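Long-range contact in D-lactate dehydrogenase (Fermentative) (Pseudomonas aeruginosa, PDB 6ABJ), which catalyses the NADH-dependent interconversion of pyruvate and D-lactate, as a tetrameric fermentative D-lactate dehydrogenase of the D-isomer-specific 2-hydroxyacid dehydrogenase family: residues A55-G60 with R79-T85. Residues are numbered along the deposited sequence; the frame is centred on the assembly and turned at random.
Sequences AVLAQG and RLAAGGT
A58 presses its methyl group onto CD2 of L80, and this is the tight, apolar side of the contact: A58 CB and L80 CD2 lie 3.5 Å apart. A55, just ahead of the 3-10 turn 56-58, and A58 at its end are small enough for the turn to settle close against helix 74-82. R79 extends this packing with its aliphatic stem: CG, anti to the backbone nitrogen (chi1 -179°), lies 3.6 Å from A55 CB. V64 of strand 63-66 touches A58, L80 and T85, so the buried side packs against the parallel sheet. The hydroxyl of T85 is hydrogen-bonded to F61 O.

One backbone hydrogen bond, G60 N to G83 O at 3.0 Å, joins the segments. The helix ends in a Schellman motif, with G84 N bonded to A81 O and T85 N to L80 O; G84 and G60 both have positive phi, which glycine adopts easily. G83, lacking a side chain, lets the R79 guanidinium and Q59 backbone lie close by.

Toward solvent, at V56 and Q59, the fit is looser. R79 bends at chi2 and chi3 to carry its guanidinium over V56 CA. Q59 OE1 comes within 2.9 Å of R79 NH2, but the Q59 amide and R79 guanidinium planes stand 86° apart and the angle is poor for a hydrogen bond. With R79 NH1 buried and partnerless, apolar packing and one backbone bond chiefly join loop to helix end.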
ATOM      1  N   ALA B  55      23.726 -17.102 -22.935  1.00 51.04           N
ATOM      2  CA  ALA B  55      24.020 -16.836 -24.358  1.00 51.36           C
ATOM      3  C   ALA B  55      23.863 -18.111 -25.207  1.00 54.24           C
ATOM      4  O   ALA B  55      23.459 -18.067 -26.393  1.00 47.52           O
ATOM      5  CB  ALA B  55      25.424 -16.267 -24.503  1.00 53.20           C
ATOM      6  N   VAL B  56      24.151 -19.242 -24.563  1.00 52.19           N
ATOM      7  CA  VAL B  56      24.067 -20.541 -25.194  1.00 55.70           C
ATOM      8  C   VAL B  56      22.666 -20.809 -25.765  1.00 57.09           C
ATOM      9  O   VAL B  56      22.520 -21.556 -26.729  1.00 61.02           O
ATOM     10  CB  VAL B  56      24.530 -21.661 -24.212  1.00 57.73           C
ATOM     11  CG1 VAL B  56      23.634 -21.737 -22.973  1.00 59.34           C
ATOM     12  CG2 VAL B  56      24.642 -23.002 -24.945  1.00 59.52           C
ATOM     13  N   LEU B  57      21.644 -20.185 -25.193  1.00 56.33           N
ATOM     14  CA  LEU B  57      20.280 -20.335 -25.711  1.00 56.60           C
ATOM     15  C   LEU B  57      20.105 -19.788 -27.145  1.00 56.77           C
ATOM     16  O   LEU B  57      19.224 -20.234 -27.896  1.00 53.31           O
ATOM     17  CB  LEU B  57      19.298 -19.654 -24.740  1.00 58.63           C
ATOM     18  CG  LEU B  57      19.191 -20.332 -23.367  1.00 60.80           C
ATOM     19  CD1 LEU B  57      18.367 -19.476 -22.404  1.00 57.38           C
ATOM     20  CD2 LEU B  57      18.596 -21.727 -23.483  1.00 61.75           C
ATOM     21  N   ALA B  58      20.933 -18.796 -27.494  1.00 53.50           N
ATOM     22  CA  ALA B  58      20.927 -18.170 -28.814  1.00 54.28           C
ATOM     23  C   ALA B  58      21.753 -18.939 -29.855  1.00 54.55           C
ATOM     24  O   ALA B  58      21.927 -18.467 -30.994  1.00 49.68           O
ATOM     25  CB  ALA B  58      21.489 -16.773 -28.703  1.00 55.10           C
ATOM     26  N   GLN B  59      22.268 -20.106 -29.470  1.00 55.92           N
ATOM     27  CA  GLN B  59      23.053 -20.905 -30.399  1.00 60.28           C
ATOM     28  C   GLN B  59      22.155 -21.338 -31.572  1.00 57.32           C
ATOM     29  O   GLN B  59      21.082 -21.925 -31.378  1.00 53.55           O
ATOM     30  CB  GLN B  59      23.675 -22.131 -29.728  1.00 64.05           C
ATOM     31  CG  GLN B  59      24.483 -22.980 -30.727  1.00 70.55           C
ATOM     32  CD  GLN B  59      25.746 -23.584 -30.163  1.00 75.79           C
ATOM     33  OE1 GLN B  59      25.916 -23.721 -28.947  1.00 74.10           O
ATOM     34  NE2 GLN B  59      26.651 -23.961 -31.060  1.00 82.29           N
ATOM     35  N   GLY B  60      22.615 -21.026 -32.775  1.00 58.85           N
ATOM     36  CA  GLY B  60      21.920 -21.391 -33.989  1.00 56.96           C
ATOM     37  C   GLY B  60      20.878 -20.380 -34.412  1.00 56.84           C
ATOM     38  O   GLY B  60      20.219 -20.585 -35.419  1.00 52.25           O
ATOM     39  N   ARG B  79      30.390 -14.949 -27.627  1.00 51.60           N
ATOM     40  CA  ARG B  79      29.700 -16.222 -27.527  1.00 53.03           C
ATOM     41  C   ARG B  79      28.547 -16.338 -28.557  1.00 47.90           C
ATOM     42  O   ARG B  79      28.365 -17.367 -29.213  1.00 48.66           O
ATOM     43  CB  ARG B  79      29.195 -16.377 -26.077  1.00 60.03           C
ATOM     44  CG  ARG B  79      28.453 -17.687 -25.733  1.00 67.79           C
ATOM     45  CD  ARG B  79      29.104 -19.028 -26.138  1.00 72.46           C
ATOM     46  NE  ARG B  79      28.152 -20.113 -26.482  1.00 81.85           N
ATOM     47  CZ  ARG B  79      27.288 -20.105 -27.520  1.00 84.86           C
ATOM     48  NH1 ARG B  79      27.144 -19.039 -28.298  1.00 85.85           N
ATOM     49  NH2 ARG B  79      26.514 -21.161 -27.758  1.00 83.61           N
ATOM     50  N   LEU B  80      27.780 -15.274 -28.712  1.00 44.92           N
ATOM     51  CA  LEU B  80      26.717 -15.227 -29.721  1.00 47.11           C
ATOM     52  C   LEU B  80      27.284 -15.427 -31.123  1.00 48.75           C
ATOM     53  O   LEU B  80      26.657 -16.081 -31.967  1.00 52.14           O
ATOM     54  CB  LEU B  80      26.029 -13.847 -29.721  1.00 45.85           C
ATOM     55  CG  LEU B  80      25.253 -13.485 -28.435  1.00 44.49           C
ATOM     56  CD1 LEU B  80      24.722 -12.078 -28.532  1.00 43.83           C
ATOM     57  CD2 LEU B  80      24.133 -14.465 -28.177  1.00 46.97           C
ATOM     58  N   ALA B  81      28.421 -14.793 -31.376  1.00 50.68           N
ATOM     59  CA  ALA B  81      29.032 -14.843 -32.743  1.00 50.08           C
ATOM     60  C   ALA B  81      29.537 -16.253 -33.055  1.00 54.95           C
ATOM     61  O   ALA B  81      29.200 -16.822 -34.101  1.00 55.17           O
ATOM     62  CB  ALA B  81      30.162 -13.845 -32.852  1.00 49.26           C
ATOM     63  N   ALA B  82      30.322 -16.811 -32.129  1.00 54.65           N
ATOM     64  CA  ALA B  82      30.762 -18.217 -32.164  1.00 56.43           C
ATOM     65  C   ALA B  82      29.581 -19.188 -32.317  1.00 55.92           C
ATOM     66  O   ALA B  82      29.688 -20.195 -33.003  1.00 53.48           O
ATOM     67  CB  ALA B  82      31.526 -18.569 -30.877  1.00 56.09           C
ATOM     68  N   GLY B  83      28.453 -18.880 -31.688  1.00 51.05           N
ATOM     69  CA  GLY B  83      27.261 -19.695 -31.833  1.00 51.05           C
ATOM     70  C   GLY B  83      26.440 -19.447 -33.087  1.00 48.73           C
ATOM     71  O   GLY B  83      25.396 -20.087 -33.258  1.00 49.69           O
ATOM     72  N   GLY B  84      26.853 -18.487 -33.926  1.00 52.97           N
ATOM     73  CA  GLY B  84      26.249 -18.262 -35.262  1.00 51.54           C
ATOM     74  C   GLY B  84      25.171 -17.182 -35.336  1.00 56.50           C
ATOM     75  O   GLY B  84      24.397 -17.107 -36.309  1.00 53.10           O
ATOM     76  N   THR B  85      25.110 -16.334 -34.302  1.00 53.38           N
ATOM     77  CA  THR B  85      24.195 -15.207 -34.336  1.00 50.12           C
ATOM     78  C   THR B  85      24.781 -14.162 -35.234  1.00 44.73           C
ATOM     79  O   THR B  85      25.984 -13.889 -35.158  1.00 46.24           O
ATOM     80  CB  THR B  85      23.927 -14.678 -32.918  1.00 48.06           C
ATOM     81  OG1 THR B  85      23.237 -15.690 -32.187  1.00 51.17           O
ATOM     82  CG2 THR B  85      23.125 -13.413 -32.964  1.00 47.12           C
TER